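Local coordinates for protein cellulose 1,4-beta-cellobiosidase (Thermobifida fusca, PDB 4JJJ) that probably hydrolyses beta-1,4 linkages of cellulose to release cellobiose, this chain being the family 48 glycoside hydrolase part of a longer multidomain enzyme, at residues G371-G376 with W420-V425; Q364-A369 with M398-Q403; D594-Q599 with P613-H618. The protein carries 1 engineered substitution. One frame throughout, in Å; residues are numbered along the deposited sequence. Where two conformers were deposited one is given.

Contact 1: residues G371-G376 with W420-V425; sequences GGIAGG and WNMERV
Asn421, which meets Ile373 across this contact, has a carbonyl oxygen with two backbone donors: Val425 N approaches Asn421 O at 3.1 Å, the regular helical bond, and Arg424 N adds a weak one at 2.9 Å. The nearest pair of CA atoms, Ile373 and Met422, are still 9.0 Å apart, so side chains have to span the distance. Ile373 points at the helix. With its CG1 anti to the carbonyl carbon (chi1 -42°), that branch faces Asn421 and Met422; CG1 comes no nearer than 4.3 Å to Asn421 ND2, a loose van der Waals approach and not a bond. In the conformer described here, one of two deposited, Met422 bends at both chi2 and chi3 and brings its methyl CE to 3.6 Å from Ile373 CG1. The two side chains lie roughly perpendicular, and CE is also 3.9 Å from Ile373 CD1, so the methyl rests against the CG1-CD1 arm; with a second conformer deposited, this touch is less certain.

The backbone of Ile373 is held independently, its N by Gln418 OE1 and its O by Asn412 ND2. Met422 also packs against Ile440, Leu441 and Trp444 of helix 435-450. The Asn421 side chain lies about 7 Å from that of Asn224, the engineered residue at the predicted nucleophile position, and Trp420 touches a bound glucose. The arrangement is a connecting loop packed against a helix close to the substrate site, within the (alpha/alpha)6 fold of family 48 hydrolases.

Contact 2: residues Q364-A369 with M398-Q403; sequences QWLQSA and MYYDWQ
Trp365 and Tyr400 meet nearly perpendicularly, their ring planes at 88°, with the edge of the tyrosine turned toward the face of the indole. The six-membered ring of Trp365 and the Tyr400 ring have centroids 6.0 Å apart, which makes this an offset edge-to-face (T-shaped) pair. One close touch lies at the stem of the tyrosine, where Trp365 CH2 is 3.8 Å from Tyr400 CB. Trp365 sets out across the line to the strand, but with CG anti to the backbone N (chi1 170°) its indole extends far enough for the CH2 corner to arrive at the tyrosine. Leu366 approaches the same ring near its plane, with CD2 3.8 Å from Tyr400 CE1. Leu366 CD2 lies against the CD1-CE1 margin and Trp365 CH2 at the CB-CD1 end of the same side; the two approach Tyr400 CD1 at 3.9 and 4.0 Å respectively. Over one face of the tyrosine, toward the rim, sits Trp402 N.

Two polar bonds lie beside this apolar meeting. Trp365 NE1 donates to Asp476 O, which should restrain the indole's rotation, while a second ring, Phe395, meets the indole at a shallow angle. Gln403 N bonds to Asp401 OD1 at 2.9 Å, reaching it from above the carboxylate plane and forming an Asx turn. No hydrogen bond crosses between 364-369 and 398-403. Direct cohesion is therefore probably mainly dispersion, with the tyrosine edge set against the indole and the leucine methyl, joining the end of helix 348-365 to strand 398-401 through buried, largely apolar surface.

Contact 3: residues D594-Q599 with P613-H618; sequences DPLWPQ and PIVERH. With ZN (zinc ion), chain Y.
Gln599 and Pro613 bring their CA atoms to 6.2 Å, the closest backbone approach between segment 594-599, which runs into helix 597-604, and the extended loop 613-618. Their side chains run alongside one another with opposite headings, and Gln599 NE2 lies 3.6 Å from Pro613 CB. That amide nitrogen has a polar partner too: a water accepts from Gln599 NE2 at 2.9 Å and donates to Ile614 O at 2.8 Å, bridging the segments where no direct hydrogen bond joins them. Beside this pair, Leu596 points at the loop. Its CG is anti to the backbone N (chi1 -172°), which carries CD1 out to 4.0 Å from Val615 CG1, the two side chains lying roughly perpendicular; CD1 is also 4.2 Å from Pro613 CB.

Leu596 is set in place by a type I beta turn from Asp594 to Trp597. Within it, Asp594 OD1 accepts from Leu596 N at 2.8 Å through the lone pair turned away from OD2, a nearly straight bond (170°), while OD2 is held by Thr36 OG1. Farther along the loop, Arg617 forms a salt bridge with Glu545. Glu616 OE2 binds a zinc ion at 1.9 Å, and three waters are the metal's other ligands. The arrangement is a side-chain-capped turn leading into a helix, packed against a loop that carries a zinc site.

How the contacts relate
Contacts 1 and 2 adjoin, their centres 11 Å apart, and their segments alternate along the chain: 364-369, 371-376, 398-403, 420-425. Two probable hydrogen bonds join them, Ala374 N to Leu366 O at 2.7 Å and Gly376 O to Asp401 N at 2.9 Å; the second lies where strands 376-378 and 398-401 run antiparallel in one sheet. Loop 371-376 thus sits between helix 348-365 and helix 416-432 and leads into the sheet. Contact 3 follows later in the chain, its centre about 32 Å from that of contact 1 and 37 Å from that of contact 2. All three belong to the family 48 catalytic module, where contacts 1 and 2 build one neighbourhood and contact 3 a separate one.

Contact 1: residues G371-G376 with W420-V425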
loop_
_atom_site.group_PDB
_atom_site.type_symbol
_atom_site.label_atom_id
_atom_site.label_comp_id
_atom_site.label_asym_id
_atom_site.label_seq_id
_atom_site.Cartn_x
_atom_site.Cartn_y
_atom_site.Cartn_z
ATOM N N GLY A 371 -23.190 -5.070 -2.576
ATOM C CA GLY A 371 -22.350 -5.783 -1.594
ATOM C C GLY A 371 -20.889 -5.414 -1.578
ATOM O O GLY A 371 -20.229 -5.575 -0.589
ATOM N N GLY A 372 -20.375 -4.893 -2.695
ATOM C CA GLY A 372 -19.023 -4.375 -2.717
ATOM C C GLY A 372 -18.840 -3.204 -1.779
ATOM O O GLY A 372 -19.770 -2.448 -1.493
ATOM N N ILE A 373 -17.628 -2.999 -1.321
ATOM C CA ILE A 373 -17.220 -1.976 -0.342
ATOM C C ILE A 373 -16.714 -0.711 -1.004
ATOM O O ILE A 373 -15.692 -0.722 -1.731
ATOM C CB ILE A 373 -16.239 -2.500 0.686
ATOM C CG1 ILE A 373 -16.624 -3.932 1.195
ATOM C CG2 ILE A 373 -16.021 -1.510 1.814
ATOM C CD1 ILE A 373 -17.965 -4.087 1.878
ATOM N N ALA A 374 -17.448 0.361 -0.791
ATOM C CA ALA A 374 -17.110 1.666 -1.440
ATOM C C ALA A 374 -15.877 2.295 -0.848
ATOM O O ALA A 374 -15.257 1.772 0.111
ATOM C CB ALA A 374 -18.274 2.595 -1.344
ATOM N N GLY A 375 -15.482 3.448 -1.388
ATOM C CA GLY A 375 -14.094 3.878 -1.279
ATOM C C GLY A 375 -13.579 4.189 0.091
ATOM O O GLY A 375 -12.590 3.608 0.555
ATOM N N GLY A 376 -14.149 5.196 0.738
ATOM C CA GLY A 376 -13.634 5.648 2.016
ATOM C C GLY A 376 -14.116 7.014 2.456
ATOM O O GLY A 376 -15.206 7.452 2.031
ATOM N N TRP A 420 -8.348 -7.823 -0.908
ATOM C CA TRP A 420 -7.305 -7.580 0.101
ATOM C C TRP A 420 -7.955 -7.251 1.469
ATOM O O TRP A 420 -7.569 -7.807 2.537
ATOM C CB TRP A 420 -6.351 -6.541 -0.327
ATOM C CG TRP A 420 -5.311 -6.959 -1.269
ATOM C CD1 TRP A 420 -4.991 -8.208 -1.648
ATOM C CD2 TRP A 420 -4.307 -6.097 -1.847
ATOM N NE1 TRP A 420 -3.914 -8.176 -2.477
ATOM C CE2 TRP A 420 -3.445 -6.902 -2.589
ATOM C CE3 TRP A 420 -4.079 -4.721 -1.771
ATOM C CZ2 TRP A 420 -2.344 -6.398 -3.249
ATOM C CZ3 TRP A 420 -2.966 -4.190 -2.438
ATOM C CH2 TRP A 420 -2.117 -5.023 -3.154
ATOM N N ASN A 421 -8.975 -6.365 1.450
ATOM C CA ASN A 421 -9.704 -6.065 2.688
ATOM C C ASN A 421 -10.517 -7.249 3.173
ATOM O O ASN A 421 -10.391 -7.699 4.340
ATOM C CB ASN A 421 -10.571 -4.853 2.491
ATOM C CG ASN A 421 -11.633 -4.755 3.541
ATOM O OD1 ASN A 421 -11.336 -4.843 4.678
ATOM N ND2 ASN A 421 -12.829 -4.309 3.128
ATOM N N MET A 422 -11.269 -7.835 2.278
ATOM C CA MET A 422 -12.218 -8.860 2.643
ATOM C C MET A 422 -11.544 -10.073 3.197
ATOM O O MET A 422 -12.076 -10.688 4.100
ATOM C CB MET A 422 -13.231 -9.260 1.561
ATOM C CG MET A 422 -14.552 -9.798 2.101
ATOM S SD MET A 422 -15.439 -8.765 3.285
ATOM C CE MET A 422 -15.638 -7.228 2.385
ATOM N N GLU A 423 -10.391 -10.427 2.632
ATOM C CA GLU A 423 -9.627 -11.612 3.192
ATOM C C GLU A 423 -9.300 -11.414 4.691
ATOM O O GLU A 423 -9.411 -12.359 5.463
ATOM C CB GLU A 423 -8.334 -11.851 2.454
ATOM C CG GLU A 423 -7.736 -13.219 2.765
ATOM C CD GLU A 423 -6.410 -13.444 2.118
ATOM O OE1 GLU A 423 -6.324 -13.206 0.893
ATOM O OE2 GLU A 423 -5.533 -13.880 2.849
ATOM N N ARG A 424 -9.021 -10.171 5.064
ATOM C CA ARG A 424 -8.662 -9.917 6.431
ATOM C C ARG A 424 -9.951 -10.015 7.317
ATOM O O ARG A 424 -9.894 -10.531 8.429
ATOM C CB ARG A 424 -8.063 -8.537 6.578
ATOM C CG ARG A 424 -6.764 -8.309 5.764
ATOM C CD ARG A 424 -6.637 -6.848 5.420
ATOM N NE ARG A 424 -5.507 -6.650 4.543
ATOM C CZ ARG A 424 -5.327 -5.625 3.702
ATOM N NH1 ARG A 424 -6.194 -4.679 3.682
ATOM N NH2 ARG A 424 -4.290 -5.652 2.831
ATOM N N VAL A 425 -11.070 -9.517 6.763
ATOM C CA VAL A 425 -12.383 -9.655 7.435
ATOM C C VAL A 425 -12.725 -11.135 7.594
ATOM O O VAL A 425 -13.209 -11.541 8.661
ATOM C CB VAL A 425 -13.472 -8.878 6.645
ATOM C CG1 VAL A 425 -14.837 -9.031 7.318
ATOM C CG2 VAL A 425 -13.050 -7.404 6.554
#

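Contact 2: residues Q364-A369 with M398-Q403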
loop_
_atom_site.group_PDB
_atom_site.type_symbol
_atom_site.label_atom_id
_atom_site.label_comp_id
_atom_site.label_asym_id
_atom_site.label_seq_id
_atom_site.Cartn_x
_atom_site.Cartn_y
_atom_site.Cartn_z
ATOM N N GLN A 364 -18.593 -1.376 7.150
ATOM C CA GLN A 364 -20.026 -1.639 7.064
ATOM C C GLN A 364 -20.751 -0.406 6.465
ATOM O O GLN A 364 -21.626 -0.597 5.598
ATOM C CB GLN A 364 -20.594 -2.012 8.421
ATOM C CG GLN A 364 -22.036 -2.402 8.389
ATOM C CD GLN A 364 -22.405 -3.586 7.485
ATOM O OE1 GLN A 364 -22.509 -4.707 7.925
ATOM N NE2 GLN A 364 -22.543 -3.392 6.177
ATOM N N TRP A 365 -20.356 0.777 6.880
ATOM C CA TRP A 365 -20.895 2.028 6.360
ATOM C C TRP A 365 -20.679 2.088 4.860
ATOM O O TRP A 365 -21.544 2.576 4.099
ATOM C CB TRP A 365 -20.231 3.193 7.033
ATOM C CG TRP A 365 -20.525 4.539 6.412
ATOM C CD1 TRP A 365 -21.732 5.139 6.287
ATOM C CD2 TRP A 365 -19.561 5.434 5.834
ATOM N NE1 TRP A 365 -21.594 6.345 5.648
ATOM C CE2 TRP A 365 -20.268 6.591 5.402
ATOM C CE3 TRP A 365 -18.179 5.394 5.692
ATOM C CZ2 TRP A 365 -19.650 7.637 4.771
ATOM C CZ3 TRP A 365 -17.556 6.443 5.016
ATOM C CH2 TRP A 365 -18.253 7.566 4.606
ATOM N N LEU A 366 -19.555 1.526 4.363
ATOM C CA LEU A 366 -19.228 1.622 2.930
ATOM C C LEU A 366 -19.859 0.522 2.113
ATOM O O LEU A 366 -19.586 0.428 0.879
ATOM C CB LEU A 366 -17.698 1.545 2.736
ATOM C CG LEU A 366 -16.977 2.796 3.260
ATOM C CD1 LEU A 366 -15.482 2.608 3.439
ATOM C CD2 LEU A 366 -17.208 3.978 2.336
ATOM N N GLN A 367 -20.588 -0.417 2.715
ATOM C CA GLN A 367 -21.090 -1.518 1.961
ATOM C C GLN A 367 -22.298 -1.124 1.076
ATOM O O GLN A 367 -23.363 -0.724 1.556
ATOM C CB GLN A 367 -21.452 -2.738 2.857
ATOM C CG GLN A 367 -21.835 -3.959 2.068
ATOM C CD GLN A 367 -21.702 -5.228 2.866
ATOM O OE1 GLN A 367 -22.139 -5.293 4.024
ATOM N NE2 GLN A 367 -21.067 -6.192 2.293
ATOM N N SER A 368 -22.091 -1.233 -0.201
ATOM C CA SER A 368 -23.071 -0.848 -1.252
ATOM C C SER A 368 -24.296 -1.735 -1.193
ATOM O O SER A 368 -24.319 -2.875 -0.639
ATOM C CB SER A 368 -22.424 -0.917 -2.632
ATOM O OG SER A 368 -22.078 -2.292 -2.936
ATOM N N ALA A 369 -25.322 -1.280 -1.927
ATOM C CA ALA A 369 -26.554 -2.069 -2.156
ATOM C C ALA A 369 -26.191 -3.458 -2.667
ATOM O O ALA A 369 -26.782 -4.488 -2.285
ATOM C CB ALA A 369 -27.435 -1.384 -3.137
ATOM N N MET A 398 -16.163 12.959 8.951
ATOM C CA MET A 398 -15.420 12.889 7.696
ATOM C C MET A 398 -16.345 12.687 6.520
ATOM O O MET A 398 -17.524 12.295 6.688
ATOM C CB MET A 398 -14.340 11.771 7.821
ATOM C CG MET A 398 -13.345 12.054 8.837
ATOM S SD MET A 398 -11.847 11.018 8.597
ATOM C CE MET A 398 -12.634 9.427 8.903
ATOM N N TYR A 399 -15.830 12.995 5.316
ATOM C CA TYR A 399 -16.641 13.027 4.164
ATOM C C TYR A 399 -16.449 11.865 3.262
ATOM O O TYR A 399 -15.290 11.584 2.900
ATOM C CB TYR A 399 -16.364 14.325 3.380
ATOM C CG TYR A 399 -16.766 15.551 4.227
ATOM C CD1 TYR A 399 -18.073 15.889 4.335
ATOM C CD2 TYR A 399 -15.812 16.235 4.935
ATOM C CE1 TYR A 399 -18.454 16.956 5.158
ATOM C CE2 TYR A 399 -16.183 17.294 5.749
ATOM C CZ TYR A 399 -17.505 17.629 5.818
ATOM O OH TYR A 399 -17.941 18.673 6.664
ATOM N N TYR A 400 -17.521 11.247 2.777
ATOM C CA TYR A 400 -17.428 10.115 1.842
ATOM C C TYR A 400 -16.668 10.481 0.586
ATOM O O TYR A 400 -16.935 11.490 -0.050
ATOM C CB TYR A 400 -18.837 9.604 1.466
ATOM C CG TYR A 400 -18.783 8.592 0.355
ATOM C CD1 TYR A 400 -18.193 7.358 0.575
ATOM C CD2 TYR A 400 -19.292 8.828 -0.882
ATOM C CE1 TYR A 400 -18.057 6.421 -0.414
ATOM C CE2 TYR A 400 -19.256 7.908 -1.873
ATOM C CZ TYR A 400 -18.589 6.662 -1.701
ATOM O OH TYR A 400 -18.486 5.695 -2.699
ATOM N N ASP A 401 -15.684 9.675 0.208
ATOM C CA ASP A 401 -14.877 9.857 -0.981
ATOM C C ASP A 401 -14.875 8.527 -1.758
ATOM O O ASP A 401 -14.384 7.519 -1.309
ATOM C CB ASP A 401 -13.436 10.302 -0.727
ATOM C CG ASP A 401 -12.754 10.881 -1.950
ATOM O OD1 ASP A 401 -13.146 10.507 -3.076
ATOM O OD2 ASP A 401 -11.847 11.744 -1.725
ATOM N N TRP A 402 -15.556 8.563 -2.904
ATOM C CA TRP A 402 -15.663 7.374 -3.748
ATOM C C TRP A 402 -14.303 6.933 -4.412
ATOM O O TRP A 402 -14.176 5.844 -4.887
ATOM C CB TRP A 402 -16.613 7.569 -4.882
ATOM C CG TRP A 402 -16.313 8.586 -5.937
ATOM C CD1 TRP A 402 -16.461 9.921 -5.867
ATOM C CD2 TRP A 402 -15.709 8.296 -7.221
ATOM N NE1 TRP A 402 -16.043 10.497 -7.041
ATOM C CE2 TRP A 402 -15.636 9.505 -7.910
ATOM C CE3 TRP A 402 -15.342 7.128 -7.860
ATOM C CZ2 TRP A 402 -15.043 9.615 -9.174
ATOM C CZ3 TRP A 402 -14.822 7.192 -9.113
ATOM C CH2 TRP A 402 -14.652 8.458 -9.762
ATOM N N GLN A 403 -13.310 7.832 -4.290
ATOM C CA GLN A 403 -11.992 7.651 -4.895
ATOM C C GLN A 403 -10.901 8.242 -3.980
ATOM O O GLN A 403 -10.191 9.150 -4.300
ATOM C CB GLN A 403 -11.901 8.265 -6.311
ATOM C CG GLN A 403 -12.431 9.715 -6.371
ATOM C CD GLN A 403 -12.215 10.374 -7.696
ATOM O OE1 GLN A 403 -11.550 9.837 -8.636
ATOM N NE2 GLN A 403 -12.610 11.685 -7.730
#

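Contact 3: residues D594-Q599 with P613-H618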
loop_
_atom_site.group_PDB
_atom_site.type_symbol
_atom_site.label_atom_id
_atom_site.label_comp_id
_atom_site.label_asym_id
_atom_site.label_seq_id
_atom_site.Cartn_x
_atom_site.Cartn_y
_atom_site.Cartn_z
ATOM N N ASP A 594 15.098 -1.867 -22.380
ATOM C CA ASP A 594 14.351 -2.975 -21.803
ATOM C C ASP A 594 14.011 -4.015 -22.834
ATOM O O ASP A 594 13.663 -3.706 -23.974
ATOM C CB ASP A 594 13.054 -2.460 -21.186
ATOM C CG ASP A 594 12.412 -3.480 -20.238
ATOM O OD1 ASP A 594 11.738 -4.380 -20.780
ATOM O OD2 ASP A 594 12.536 -3.232 -18.990
ATOM N N PRO A 595 14.041 -5.305 -22.484
ATOM C CA PRO A 595 13.651 -6.262 -23.513
ATOM C C PRO A 595 12.258 -6.142 -24.070
ATOM O O PRO A 595 12.028 -6.576 -25.188
ATOM C CB PRO A 595 13.899 -7.600 -22.873
ATOM C CG PRO A 595 13.909 -7.342 -21.432
ATOM C CD PRO A 595 14.416 -5.925 -21.222
ATOM N N LEU A 596 11.317 -5.537 -23.288
ATOM C CA LEU A 596 9.942 -5.391 -23.831
ATOM C C LEU A 596 9.800 -4.159 -24.707
ATOM O O LEU A 596 8.768 -3.966 -25.339
ATOM C CB LEU A 596 9.000 -5.370 -22.609
ATOM C CG LEU A 596 7.513 -5.408 -22.969
ATOM C CD1 LEU A 596 7.144 -6.757 -23.466
ATOM C CD2 LEU A 596 6.691 -5.156 -21.708
ATOM N N TRP A 597 10.755 -3.264 -24.632
ATOM C CA TRP A 597 10.625 -1.961 -25.256
ATOM C C TRP A 597 10.300 -2.064 -26.760
ATOM O O TRP A 597 9.359 -1.399 -27.254
ATOM C CB TRP A 597 11.774 -1.011 -24.989
ATOM C CG TRP A 597 11.632 0.233 -25.716
ATOM C CD1 TRP A 597 12.341 0.586 -26.816
ATOM C CD2 TRP A 597 10.712 1.281 -25.495
ATOM N NE1 TRP A 597 11.982 1.813 -27.262
ATOM C CE2 TRP A 597 10.927 2.241 -26.520
ATOM C CE3 TRP A 597 9.697 1.513 -24.564
ATOM C CZ2 TRP A 597 10.187 3.408 -26.671
ATOM C CZ3 TRP A 597 8.938 2.713 -24.709
ATOM C CH2 TRP A 597 9.181 3.608 -25.745
ATOM N N PRO A 598 11.056 -2.900 -27.509
ATOM C CA PRO A 598 10.726 -2.892 -28.931
ATOM C C PRO A 598 9.274 -3.228 -29.269
ATOM O O PRO A 598 8.674 -2.682 -30.186
ATOM C CB PRO A 598 11.710 -3.921 -29.528
ATOM C CG PRO A 598 12.870 -3.875 -28.609
ATOM C CD PRO A 598 12.201 -3.772 -27.234
ATOM N N GLN A 599 8.721 -4.235 -28.556
ATOM C CA GLN A 599 7.322 -4.567 -28.767
ATOM C C GLN A 599 6.357 -3.423 -28.374
ATOM O O GLN A 599 5.300 -3.187 -29.048
ATOM C CB GLN A 599 6.920 -5.757 -27.960
ATOM C CG GLN A 599 7.346 -7.062 -28.500
ATOM C CD GLN A 599 7.215 -8.198 -27.447
ATOM O OE1 GLN A 599 8.157 -8.521 -26.699
ATOM N NE2 GLN A 599 6.015 -8.726 -27.360
ATOM N N PRO A 613 1.669 -5.639 -26.593
ATOM C CA PRO A 613 2.209 -6.923 -26.207
ATOM C C PRO A 613 1.313 -7.588 -25.113
ATOM O O PRO A 613 0.773 -6.939 -24.252
ATOM C CB PRO A 613 3.616 -6.652 -25.660
ATOM C CG PRO A 613 3.692 -5.209 -25.477
ATOM C CD PRO A 613 2.659 -4.537 -26.399
ATOM N N ILE A 614 1.216 -8.884 -25.239
ATOM C CA ILE A 614 0.555 -9.741 -24.224
ATOM C C ILE A 614 1.677 -10.386 -23.466
ATOM O O ILE A 614 2.611 -11.007 -24.020
ATOM C CB ILE A 614 -0.352 -10.799 -24.891
ATOM C CG1 ILE A 614 -1.401 -10.080 -25.664
ATOM C CG2 ILE A 614 -0.997 -11.718 -23.793
ATOM C CD1 ILE A 614 -2.268 -10.959 -26.553
ATOM N N VAL A 615 1.641 -10.200 -22.133
ATOM C CA VAL A 615 2.749 -10.599 -21.275
ATOM C C VAL A 615 2.205 -11.527 -20.183
ATOM O O VAL A 615 1.024 -11.489 -19.869
ATOM C CB VAL A 615 3.410 -9.354 -20.649
ATOM C CG1 VAL A 615 3.972 -8.388 -21.691
ATOM C CG2 VAL A 615 2.479 -8.591 -19.745
ATOM N N GLU A 616 3.087 -12.334 -19.600
ATOM C CA GLU A 616 2.722 -13.219 -18.515
ATOM C C GLU A 616 3.637 -12.816 -17.347
ATOM O O GLU A 616 4.830 -13.214 -17.318
ATOM C CB GLU A 616 2.819 -14.693 -18.864
ATOM C CG GLU A 616 1.799 -15.085 -19.929
ATOM C CD GLU A 616 1.366 -16.483 -19.983
ATOM O OE1 GLU A 616 1.708 -17.245 -19.075
ATOM O OE2 GLU A 616 0.543 -16.740 -20.914
ATOM N N ARG A 617 3.136 -11.963 -16.421
ATOM C CA ARG A 617 3.977 -11.338 -15.431
ATOM C C ARG A 617 3.998 -12.152 -14.096
ATOM O O ARG A 617 2.994 -12.803 -13.737
ATOM C CB ARG A 617 3.466 -9.907 -15.118
ATOM C CG ARG A 617 3.810 -8.944 -16.243
ATOM C CD ARG A 617 2.961 -7.752 -16.206
ATOM N NE ARG A 617 3.561 -6.638 -16.962
ATOM C CZ ARG A 617 3.018 -5.415 -16.996
ATOM N NH1 ARG A 617 1.798 -5.185 -16.512
ATOM N NH2 ARG A 617 3.687 -4.414 -17.581
ATOM N N HIS A 618 5.102 -12.022 -13.410
ATOM C CA HIS A 618 5.366 -12.693 -12.103
ATOM C C HIS A 618 5.650 -11.567 -11.110
ATOM O O HIS A 618 6.784 -11.247 -10.751
ATOM C CB HIS A 618 6.515 -13.650 -12.286
ATOM C CG HIS A 618 6.209 -14.683 -13.315
ATOM N ND1 HIS A 618 6.504 -14.448 -14.624
ATOM C CD2 HIS A 618 5.614 -15.916 -13.295
ATOM C CE1 HIS A 618 6.103 -15.458 -15.374
ATOM N NE2 HIS A 618 5.603 -16.383 -14.586
HETATM ZN ZN ZN Y . -0.291 -18.425 -20.516
HETATM O O HOH W 1 5.132 -10.521 -25.205
HETATM O O HOH W 2 -1.293 -18.565 -18.754
HETATM O O HOH W 3 0.664 -20.182 -20.905
HETATM O O HOH W 4 -1.600 -18.488 -21.950
#